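Local coordinates for ESAT-6/WXG100 secretion system protein (Streptococcus gallolyticus, PDB 7JQE) that belongs to the extracellular region of EsaA, a membrane subunit of the type VIIb secretion system, and probably takes part in exporting protein toxins, at residues I331-A342 against L357-S365; T126-F135 against F468-L479. All coordinates share one frame; numbering follows the deposited sequence.

The two contacts lie far apart in a very elongated chain. Their centres are about 113 Å apart, on opposite sides of the chain's centre, and their nearest atoms are about 90 Å apart. Contact 1 joins strands in the β-rich part. Contact 2 pairs helix 102-135 with helix 462-491, near the two ends of the modelled chain. Contact 1 is nested in the sequence between the two halves of contact 2, so the chain runs out to the strands and back again. The second subunit lies against contact 2 but does not touch contact 1. A 1,2-ethanediol, probably from the crystallisation liquor, is bound at the edge of each, by Asp-364 and by Ser-471.

Contact 1 (I331-A342 against L357-S365); sequences ISNVSGGTVVFA and LKISYTFDS. With EDO (1,2-ethanediol), chain K.
Ile-359 packs against Val-339 and Phe-341, the residues diagonal and directly opposite to it on the neighbouring strand. Its CB branches two ways. CG2, anti to the backbone N, turns to Val-339 and meets CG1 of that residue at 3.5 Å. The other branch, with CG1 beside the backbone N (chi1 -57°), runs alongside the ring of Phe-341. Here Ile-359 CG1 lies 3.9 Å from Phe-341 CD1, and the terminal CD1 of Ile-359 ends 4.1 Å from Phe-341 CE1.

Phe-341 is gripped by more than Ile-359. CD1 of Ile-331 sits over the centre of one ring face, 3.7 Å above the plane. Leu-357 CD1 comes within 3.8 Å of Phe-341 CE1, and the carbonyl O of Lys-358 lies at the ring edge, in plane.

This is an antiparallel pairing of strands 337-341 and 355-363, part of a three-stranded sheet in which strand 268-275 flanks 355-363 on its other side. Thr-338 with Thr-362 and Val-340 with Ser-360 form hydrogen-bonded pairs. The shortest bond runs from Ser-360 N to Val-340 O at 2.8 Å. Ala-342 N adds a bond to Lys-358 O, reaching it from above the carbonyl plane.

Val-339, Phe-341, Ile-359 and Tyr-361 share the face turned to Ile-331, whose strand 327-335 belongs to a second sheet. The Tyr-361 ring stacks on Tyr-388, and its hydroxyl bonds to Asn-269. On the other face Thr-338 and Thr-362 lie side by side, with Thr-362 OG1 bonded to Ser-268.

Gly-337 CA lies 3.0 Å from Thr-362 O, a CA-H...O contact. At this end Asp-364 N makes a weak bond to Gly-336 O, while Asp-364 OD2 accepts both hydroxyls of the ethanediol.

Contact 2 (T126-F135 against F468-L479); sequences TRSKVSNQYF and FKESGVTLYTEL. With EDO (1,2-ethanediol), chain S.
This is a buried antiparallel helix-helix contact, made where the last turns of helix 102-135 meet helix 462-491. The axes of the two segments run at 169° and approach to 9.1 Å. No hydrogen bond links the segments themselves.

Tyr-134 and Phe-135 are knobs in adjoining holes that share Gly-472. The CA of Gly-472 makes a CH-pi contact over the face of the Tyr-134 ring, 3.8 Å from its centroid. Gly-472 CA lies 5.3 Å from Tyr-134 CA. Tyr-134 also forms an offset stack with Phe-468, planes at 30°. Phe-135 CZ reaches Val-473 CG2 at 3.8 Å.

At the other end Arg-127 lies across Tyr-476. Arg-127 CG, anti to the backbone N (chi1 -170°), stands over the ring face. The chain then bends at chi3 and lays the guanidinium nearly parallel to the ring, with Tyr-476 OH 3.5 Å above the guanidinium plane. Arg-127 NH1 bonds to Thr-480 OG1 and Leu-141 O. Val-130 and Leu-479 meet tip to tip between CG2 and CD1.

Leu-141 N bonds to Tyr-476 OH. Lys-129 and Glu-478 form salt bridges with Glu-478 and Lys-129 of the second subunit, respectively. Helix 169-179 packs on Phe-468 and helix 152-164 on Tyr-476.

Contact 1 (I331-A342 against L357-S365)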
loop_
_atom_site.group_PDB
_atom_site.type_symbol
_atom_site.label_atom_id
_atom_site.label_comp_id
_atom_site.label_asym_id
_atom_site.label_seq_id
_atom_site.Cartn_x
_atom_site.Cartn_y
_atom_site.Cartn_z
ATOM N N ILE A 331 -50.678 -43.890 -30.685
ATOM C CA ILE A 331 -49.566 -43.370 -29.896
ATOM C C ILE A 331 -49.796 -43.802 -28.454
ATOM O O ILE A 331 -50.796 -43.410 -27.841
ATOM C CB ILE A 331 -49.468 -41.838 -29.994
ATOM C CG1 ILE A 331 -49.169 -41.407 -31.431
ATOM C CG2 ILE A 331 -48.428 -41.305 -29.023
ATOM C CD1 ILE A 331 -49.665 -40.017 -31.760
ATOM N N SER A 332 -48.879 -44.599 -27.911
ATOM C CA SER A 332 -49.059 -45.169 -26.584
ATOM C C SER A 332 -47.827 -44.939 -25.718
ATOM O O SER A 332 -46.724 -44.700 -26.212
ATOM C CB SER A 332 -49.361 -46.674 -26.658
ATOM O OG SER A 332 -48.237 -47.397 -27.126
ATOM N N ASN A 333 -48.042 -45.016 -24.402
ATOM C CA ASN A 333 -46.966 -44.986 -23.408
ATOM C C ASN A 333 -46.112 -43.724 -23.535
ATOM O O ASN A 333 -44.882 -43.779 -23.584
ATOM C CB ASN A 333 -46.104 -46.250 -23.502
ATOM C CG ASN A 333 -46.904 -47.523 -23.253
ATOM O OD1 ASN A 333 -47.814 -47.550 -22.420
ATOM N ND2 ASN A 333 -46.571 -48.586 -23.983
ATOM N N VAL A 334 -46.780 -42.575 -23.571
ATOM C CA VAL A 334 -46.105 -41.284 -23.668
ATOM C C VAL A 334 -45.684 -40.830 -22.281
ATOM O O VAL A 334 -46.397 -41.046 -21.295
ATOM C CB VAL A 334 -47.013 -40.235 -24.334
ATOM C CG1 VAL A 334 -46.334 -38.875 -24.331
ATOM C CG2 VAL A 334 -47.356 -40.651 -25.749
ATOM N N SER A 335 -44.516 -40.195 -22.208
ATOM C CA SER A 335 -44.057 -39.520 -21.003
ATOM C C SER A 335 -43.140 -38.379 -21.412
ATOM O O SER A 335 -42.527 -38.412 -22.483
ATOM C CB SER A 335 -43.316 -40.465 -20.054
ATOM O OG SER A 335 -41.987 -40.674 -20.493
ATOM N N GLY A 336 -43.044 -37.371 -20.545
ATOM C CA GLY A 336 -42.205 -36.217 -20.797
ATOM C C GLY A 336 -42.886 -35.075 -21.518
ATOM O O GLY A 336 -42.254 -34.035 -21.737
ATOM N N GLY A 337 -44.152 -35.231 -21.888
ATOM C CA GLY A 337 -44.851 -34.205 -22.636
ATOM C C GLY A 337 -46.129 -34.780 -23.206
ATOM O O GLY A 337 -46.608 -35.818 -22.751
ATOM N N THR A 338 -46.668 -34.095 -24.211
ATOM C CA THR A 338 -47.873 -34.537 -24.900
ATOM C C THR A 338 -47.539 -34.843 -26.353
ATOM O O THR A 338 -46.911 -34.030 -27.037
ATOM C CB THR A 338 -48.985 -33.485 -24.820
ATOM O OG1 THR A 338 -48.521 -32.251 -25.374
ATOM C CG2 THR A 338 -49.407 -33.260 -23.371
ATOM N N VAL A 339 -47.958 -36.016 -26.817
ATOM C CA VAL A 339 -47.723 -36.451 -28.188
ATOM C C VAL A 339 -49.066 -36.842 -28.784
ATOM O O VAL A 339 -49.764 -37.704 -28.236
ATOM C CB VAL A 339 -46.725 -37.615 -28.259
ATOM C CG1 VAL A 339 -46.365 -37.913 -29.699
ATOM C CG2 VAL A 339 -45.478 -37.276 -27.459
ATOM N N VAL A 340 -49.435 -36.199 -29.892
ATOM C CA VAL A 340 -50.759 -36.357 -30.479
ATOM C C VAL A 340 -50.655 -36.110 -31.976
ATOM O O VAL A 340 -49.758 -35.402 -32.441
ATOM C CB VAL A 340 -51.786 -35.398 -29.829
ATOM C CG1 VAL A 340 -51.895 -35.653 -28.327
ATOM C CG2 VAL A 340 -51.404 -33.949 -30.100
ATOM N N PHE A 341 -51.575 -36.709 -32.733
ATOM C CA PHE A 341 -51.663 -36.436 -34.162
ATOM C C PHE A 341 -52.092 -34.991 -34.392
ATOM O O PHE A 341 -52.988 -34.477 -33.715
ATOM C CB PHE A 341 -52.646 -37.395 -34.837
ATOM C CG PHE A 341 -52.155 -38.813 -34.904
ATOM C CD1 PHE A 341 -51.049 -39.139 -35.670
ATOM C CD2 PHE A 341 -52.797 -39.820 -34.204
ATOM C CE1 PHE A 341 -50.588 -40.438 -35.733
ATOM C CE2 PHE A 341 -52.342 -41.122 -34.261
ATOM C CZ PHE A 341 -51.236 -41.431 -35.028
ATOM N N ALA A 342 -51.457 -34.341 -35.369
ATOM C CA ALA A 342 -51.545 -32.887 -35.477
ATOM C C ALA A 342 -52.945 -32.420 -35.864
ATOM O O ALA A 342 -53.418 -31.390 -35.369
ATOM C CB ALA A 342 -50.514 -32.376 -36.482
ATOM N N LEU A 357 -48.698 -39.123 -41.944
ATOM C CA LEU A 357 -49.296 -38.623 -40.715
ATOM C C LEU A 357 -48.330 -37.671 -40.026
ATOM O O LEU A 357 -47.117 -37.906 -40.007
ATOM C CB LEU A 357 -49.668 -39.765 -39.765
ATOM C CG LEU A 357 -50.677 -40.795 -40.271
ATOM C CD1 LEU A 357 -50.913 -41.870 -39.220
ATOM C CD2 LEU A 357 -51.990 -40.129 -40.668
ATOM N N LYS A 358 -48.873 -36.597 -39.464
ATOM C CA LYS A 358 -48.096 -35.589 -38.760
ATOM C C LYS A 358 -48.341 -35.736 -37.266
ATOM O O LYS A 358 -49.489 -35.863 -36.830
ATOM C CB LYS A 358 -48.478 -34.184 -39.234
ATOM C CG LYS A 358 -48.603 -34.066 -40.748
ATOM C CD LYS A 358 -47.246 -33.976 -41.425
ATOM C CE LYS A 358 -46.619 -32.613 -41.186
ATOM N NZ LYS A 358 -47.508 -31.515 -41.663
ATOM N N ILE A 359 -47.265 -35.728 -36.486
ATOM C CA ILE A 359 -47.337 -35.916 -35.043
ATOM C C ILE A 359 -46.728 -34.703 -34.361
ATOM O O ILE A 359 -45.586 -34.329 -34.649
ATOM C CB ILE A 359 -46.627 -37.210 -34.607
ATOM C CG1 ILE A 359 -47.244 -38.411 -35.329
ATOM C CG2 ILE A 359 -46.716 -37.382 -33.099
ATOM C CD1 ILE A 359 -46.608 -39.736 -34.977
ATOM N N SER A 360 -47.494 -34.088 -33.468
ATOM C CA SER A 360 -47.037 -32.962 -32.669
ATOM C C SER A 360 -46.635 -33.456 -31.287
ATOM O O SER A 360 -47.401 -34.167 -30.629
ATOM C CB SER A 360 -48.131 -31.900 -32.548
ATOM O OG SER A 360 -47.963 -31.122 -31.372
ATOM N N TYR A 361 -45.433 -33.087 -30.853
ATOM C CA TYR A 361 -44.990 -33.384 -29.502
ATOM C C TYR A 361 -44.559 -32.095 -28.819
ATOM O O TYR A 361 -44.054 -31.168 -29.458
ATOM C CB TYR A 361 -43.853 -34.422 -29.478
ATOM C CG TYR A 361 -42.566 -34.012 -30.164
ATOM C CD1 TYR A 361 -41.644 -33.182 -29.527
ATOM C CD2 TYR A 361 -42.254 -34.487 -31.431
ATOM C CE1 TYR A 361 -40.459 -32.820 -30.148
ATOM C CE2 TYR A 361 -41.072 -34.134 -32.059
ATOM C CZ TYR A 361 -40.178 -33.303 -31.413
ATOM O OH TYR A 361 -39.003 -32.954 -32.042
ATOM N N THR A 362 -44.784 -32.044 -27.509
ATOM C CA THR A 362 -44.549 -30.842 -26.718
ATOM C C THR A 362 -43.950 -31.266 -25.385
ATOM O O THR A 362 -44.614 -31.943 -24.594
ATOM C CB THR A 362 -45.845 -30.056 -26.509
ATOM O OG1 THR A 362 -46.381 -29.667 -27.780
ATOM C CG2 THR A 362 -45.586 -28.813 -25.666
ATOM N N PHE A 363 -42.702 -30.879 -25.138
ATOM C CA PHE A 363 -42.102 -31.122 -23.832
ATOM C C PHE A 363 -42.937 -30.451 -22.748
ATOM O O PHE A 363 -43.663 -29.486 -23.001
ATOM C CB PHE A 363 -40.659 -30.612 -23.797
ATOM C CG PHE A 363 -39.730 -31.365 -24.708
ATOM C CD1 PHE A 363 -39.417 -30.871 -25.963
ATOM C CD2 PHE A 363 -39.180 -32.572 -24.314
ATOM C CE1 PHE A 363 -38.568 -31.569 -26.809
ATOM C CE2 PHE A 363 -38.331 -33.276 -25.156
ATOM C CZ PHE A 363 -38.026 -32.773 -26.404
ATOM N N ASP A 364 -42.845 -30.986 -21.528
ATOM C CA ASP A 364 -43.685 -30.473 -20.450
ATOM C C ASP A 364 -43.232 -29.093 -19.982
ATOM O O ASP A 364 -44.054 -28.312 -19.489
ATOM C CB ASP A 364 -43.710 -31.460 -19.279
ATOM C CG ASP A 364 -42.332 -31.718 -18.692
ATOM O OD1 ASP A 364 -41.354 -31.076 -19.132
ATOM O OD2 ASP A 364 -42.229 -32.571 -17.783
ATOM N N SER A 365 -41.948 -28.772 -20.130
ATOM C CA SER A 365 -41.447 -27.465 -19.720
ATOM C C SER A 365 -40.154 -27.168 -20.466
ATOM O O SER A 365 -39.554 -28.047 -21.093
ATOM C CB SER A 365 -41.221 -27.395 -18.205
ATOM O OG SER A 365 -39.997 -28.009 -17.840
HETATM C C1 EDO K . -38.290 -32.998 -16.938
HETATM O O1 EDO K . -39.176 -33.514 -17.939
HETATM C C2 EDO K . -39.094 -32.474 -15.752
HETATM O O2 EDO K . -39.923 -31.381 -16.168
#

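Contact 2 (T126-F135 against F468-L479)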
loop_
_atom_site.group_PDB
_atom_site.type_symbol
_atom_site.label_atom_id
_atom_site.label_comp_id
_atom_site.label_asym_id
_atom_site.label_seq_id
_atom_site.Cartn_x
_atom_site.Cartn_y
_atom_site.Cartn_z
ATOM N N THR A 126 27.023 40.759 26.522
ATOM C CA THR A 126 27.245 39.420 25.986
ATOM C C THR A 126 26.610 38.359 26.870
ATOM O O THR A 126 26.147 37.331 26.368
ATOM C CB THR A 126 28.742 39.145 25.828
ATOM O OG1 THR A 126 29.310 38.856 27.109
ATOM C CG2 THR A 126 29.446 40.345 25.226
ATOM N N ARG A 127 26.580 38.585 28.184
ATOM C CA ARG A 127 25.863 37.667 29.061
ATOM C C ARG A 127 24.380 37.641 28.715
ATOM O O ARG A 127 23.725 36.598 28.826
ATOM C CB ARG A 127 26.076 38.064 30.520
ATOM C CG ARG A 127 25.579 37.049 31.532
ATOM C CD ARG A 127 25.679 37.599 32.956
ATOM N NE ARG A 127 24.819 38.764 33.150
ATOM C CZ ARG A 127 24.203 39.053 34.290
ATOM N NH1 ARG A 127 24.351 38.263 35.346
ATOM N NH2 ARG A 127 23.434 40.128 34.370
ATOM N N SER A 128 23.839 38.781 28.277
ATOM C CA SER A 128 22.449 38.824 27.837
ATOM C C SER A 128 22.239 37.983 26.583
ATOM O O SER A 128 21.293 37.190 26.505
ATOM C CB SER A 128 22.022 40.271 27.601
ATOM O OG SER A 128 21.459 40.821 28.774
ATOM N N LYS A 129 23.115 38.140 25.586
ATOM C CA LYS A 129 22.991 37.348 24.366
ATOM C C LYS A 129 23.111 35.858 24.657
ATOM O O LYS A 129 22.439 35.037 24.019
ATOM C CB LYS A 129 24.037 37.786 23.342
ATOM C CG LYS A 129 23.863 39.219 22.872
ATOM C CD LYS A 129 24.859 39.589 21.783
ATOM C CE LYS A 129 24.801 41.082 21.483
ATOM N NZ LYS A 129 25.686 41.482 20.355
ATOM N N VAL A 130 23.964 35.485 25.615
ATOM C CA VAL A 130 24.064 34.077 25.991
ATOM C C VAL A 130 22.747 33.593 26.584
ATOM O O VAL A 130 22.312 32.463 26.328
ATOM C CB VAL A 130 25.241 33.857 26.960
ATOM C CG1 VAL A 130 25.095 32.531 27.688
ATOM C CG2 VAL A 130 26.565 33.903 26.206
ATOM N N SER A 131 22.078 34.446 27.366
ATOM C CA SER A 131 20.824 34.043 27.996
ATOM C C SER A 131 19.716 33.861 26.965
ATOM O O SER A 131 18.877 32.961 27.098
ATOM C CB SER A 131 20.415 35.070 29.049
ATOM O OG SER A 131 19.274 34.641 29.775
ATOM N N ASN A 132 19.689 34.710 25.934
ATOM C CA ASN A 132 18.668 34.583 24.899
ATOM C C ASN A 132 18.867 33.317 24.075
ATOM O O ASN A 132 17.894 32.658 23.699
ATOM C CB ASN A 132 18.675 35.817 23.997
ATOM C CG ASN A 132 17.939 36.992 24.609
ATOM O OD1 ASN A 132 16.824 36.846 25.113
ATOM N ND2 ASN A 132 18.561 38.167 24.572
ATOM N N GLN A 133 20.119 32.957 23.788
ATOM C CA GLN A 133 20.388 31.773 22.978
ATOM C C GLN A 133 19.882 30.506 23.660
ATOM O O GLN A 133 19.211 29.677 23.035
ATOM C CB GLN A 133 21.889 31.660 22.695
ATOM C CG GLN A 133 22.416 32.591 21.614
ATOM C CD GLN A 133 22.155 32.064 20.215
ATOM O OE1 GLN A 133 22.793 31.108 19.769
ATOM N NE2 GLN A 133 21.208 32.681 19.516
ATOM N N TYR A 134 20.197 30.340 24.946
ATOM C CA TYR A 134 19.984 29.077 25.642
ATOM C C TYR A 134 18.710 29.035 26.470
ATOM O O TYR A 134 18.119 27.960 26.619
ATOM C CB TYR A 134 21.171 28.766 26.558
ATOM C CG TYR A 134 22.466 28.491 25.828
ATOM C CD1 TYR A 134 23.311 29.529 25.451
ATOM C CD2 TYR A 134 22.851 27.193 25.520
ATOM C CE1 TYR A 134 24.500 29.281 24.784
ATOM C CE2 TYR A 134 24.036 26.934 24.853
ATOM C CZ TYR A 134 24.860 27.981 24.489
ATOM O OH TYR A 134 26.041 27.723 23.829
ATOM N N PHE A 135 18.268 30.165 27.011
ATOM C CA PHE A 135 17.118 30.189 27.902
ATOM C C PHE A 135 15.877 30.801 27.274
ATOM O O PHE A 135 14.794 30.691 27.857
ATOM C CB PHE A 135 17.463 30.955 29.190
ATOM C CG PHE A 135 18.645 30.392 29.934
ATOM C CD1 PHE A 135 18.903 29.030 29.925
ATOM C CD2 PHE A 135 19.505 31.228 30.635
ATOM C CE1 PHE A 135 19.992 28.512 30.608
ATOM C CE2 PHE A 135 20.593 30.716 31.318
ATOM C CZ PHE A 135 20.838 29.358 31.304
ATOM N N PHE A 468 21.612 20.933 26.549
ATOM C CA PHE A 468 21.589 22.328 26.118
ATOM C C PHE A 468 21.423 23.257 27.313
ATOM O O PHE A 468 22.113 24.278 27.422
ATOM C CB PHE A 468 20.462 22.540 25.107
ATOM C CG PHE A 468 20.576 23.811 24.310
ATOM C CD1 PHE A 468 21.600 23.982 23.394
ATOM C CD2 PHE A 468 19.634 24.817 24.448
ATOM C CE1 PHE A 468 21.696 25.144 22.645
ATOM C CE2 PHE A 468 19.724 25.977 23.702
ATOM C CZ PHE A 468 20.759 26.140 22.799
ATOM N N LYS A 469 20.509 22.912 28.221
ATOM C CA LYS A 469 20.353 23.675 29.452
ATOM C C LYS A 469 21.659 23.713 30.236
ATOM O O LYS A 469 22.032 24.756 30.789
ATOM C CB LYS A 469 19.229 23.063 30.292
ATOM C CG LYS A 469 18.837 23.852 31.529
ATOM C CD LYS A 469 17.899 23.052 32.422
ATOM C CE LYS A 469 17.382 23.896 33.578
ATOM N NZ LYS A 469 16.483 23.125 34.479
ATOM N N GLU A 470 22.378 22.588 30.279
ATOM C CA GLU A 470 23.621 22.528 31.043
ATOM C C GLU A 470 24.703 23.401 30.420
ATOM O O GLU A 470 25.506 24.008 31.136
ATOM C CB GLU A 470 24.093 21.078 31.157
ATOM C CG GLU A 470 23.812 20.440 32.509
ATOM C CD GLU A 470 24.036 18.937 32.510
ATOM O OE1 GLU A 470 23.189 18.211 31.956
ATOM O OE2 GLU A 470 25.060 18.482 33.061
ATOM N N SER A 471 24.749 23.476 29.089
ATOM C CA SER A 471 25.734 24.331 28.437
ATOM C C SER A 471 25.459 25.799 28.733
ATOM O O SER A 471 26.374 26.561 29.069
ATOM C CB SER A 471 25.739 24.076 26.929
ATOM O OG SER A 471 26.274 22.799 26.634
ATOM N N GLY A 472 24.196 26.212 28.618
ATOM C CA GLY A 472 23.857 27.598 28.900
ATOM C C GLY A 472 24.134 27.990 30.340
ATOM O O GLY A 472 24.650 29.078 30.610
ATOM N N VAL A 473 23.795 27.111 31.284
ATOM C CA VAL A 473 23.998 27.416 32.697
ATOM C C VAL A 473 25.482 27.574 33.003
ATOM O O VAL A 473 25.885 28.477 33.747
ATOM C CB VAL A 473 23.349 26.333 33.578
ATOM C CG1 VAL A 473 23.773 26.504 35.025
ATOM C CG2 VAL A 473 21.839 26.400 33.462
ATOM N N THR A 474 26.319 26.701 32.440
ATOM C CA THR A 474 27.759 26.825 32.650
ATOM C C THR A 474 28.278 28.144 32.095
ATOM O O THR A 474 29.014 28.871 32.774
ATOM C CB THR A 474 28.492 25.647 32.009
ATOM O OG1 THR A 474 27.998 24.421 32.556
ATOM C CG2 THR A 474 29.982 25.746 32.275
ATOM N N LEU A 475 27.907 28.470 30.855
ATOM C CA LEU A 475 28.341 29.736 30.271
ATOM C C LEU A 475 27.810 30.917 31.074
ATOM O O LEU A 475 28.562 31.838 31.420
ATOM C CB LEU A 475 27.896 29.826 28.812
ATOM C CG LEU A 475 28.647 28.915 27.836
ATOM C CD1 LEU A 475 28.028 28.953 26.436
ATOM C CD2 LEU A 475 30.122 29.299 27.792
ATOM N N TYR A 476 26.511 30.905 31.387
ATOM C CA TYR A 476 25.933 32.015 32.137
ATOM C C TYR A 476 26.570 32.138 33.519
ATOM O O TYR A 476 26.865 33.247 33.981
ATOM C CB TYR A 476 24.416 31.843 32.249
ATOM C CG TYR A 476 23.689 33.125 32.589
ATOM C CD1 TYR A 476 23.251 33.984 31.589
ATOM C CD2 TYR A 476 23.455 33.485 33.911
ATOM C CE1 TYR A 476 22.596 35.167 31.894
ATOM C CE2 TYR A 476 22.801 34.666 34.227
ATOM C CZ TYR A 476 22.374 35.503 33.216
ATOM O OH TYR A 476 21.728 36.679 33.529
ATOM N N THR A 477 26.799 31.006 34.191
ATOM C CA THR A 477 27.412 31.042 35.516
ATOM C C THR A 477 28.786 31.699 35.462
ATOM O O THR A 477 29.090 32.598 36.255
ATOM C CB THR A 477 27.517 29.627 36.090
ATOM O OG1 THR A 477 26.208 29.061 36.223
ATOM C CG2 THR A 477 28.180 29.656 37.453
ATOM N N GLU A 478 29.626 31.265 34.520
ATOM C CA GLU A 478 30.984 31.792 34.442
ATOM C C GLU A 478 30.988 33.273 34.085
ATOM O O GLU A 478 31.828 34.034 34.580
ATOM C CB GLU A 478 31.799 30.981 33.433
ATOM C CG GLU A 478 32.048 29.550 33.878
ATOM C CD GLU A 478 32.822 28.736 32.860
ATOM O OE1 GLU A 478 33.091 29.256 31.758
ATOM O OE2 GLU A 478 33.158 27.570 33.164
ATOM N N LEU A 479 30.057 33.704 33.230
ATOM C CA LEU A 479 29.976 35.121 32.895
ATOM C C LEU A 479 29.490 35.943 34.081
ATOM O O LEU A 479 29.972 37.060 34.306
ATOM C CB LEU A 479 29.067 35.326 31.688
ATOM C CG LEU A 479 29.600 34.776 30.364
ATOM C CD1 LEU A 479 28.452 34.511 29.395
ATOM C CD2 LEU A 479 30.608 35.736 29.761
HETATM C C1 EDO S . 26.059 19.700 24.934
HETATM O O1 EDO S . 25.632 20.909 24.293
HETATM C C2 EDO S . 26.888 18.859 23.968
HETATM O O2 EDO S . 28.049 19.593 23.558
#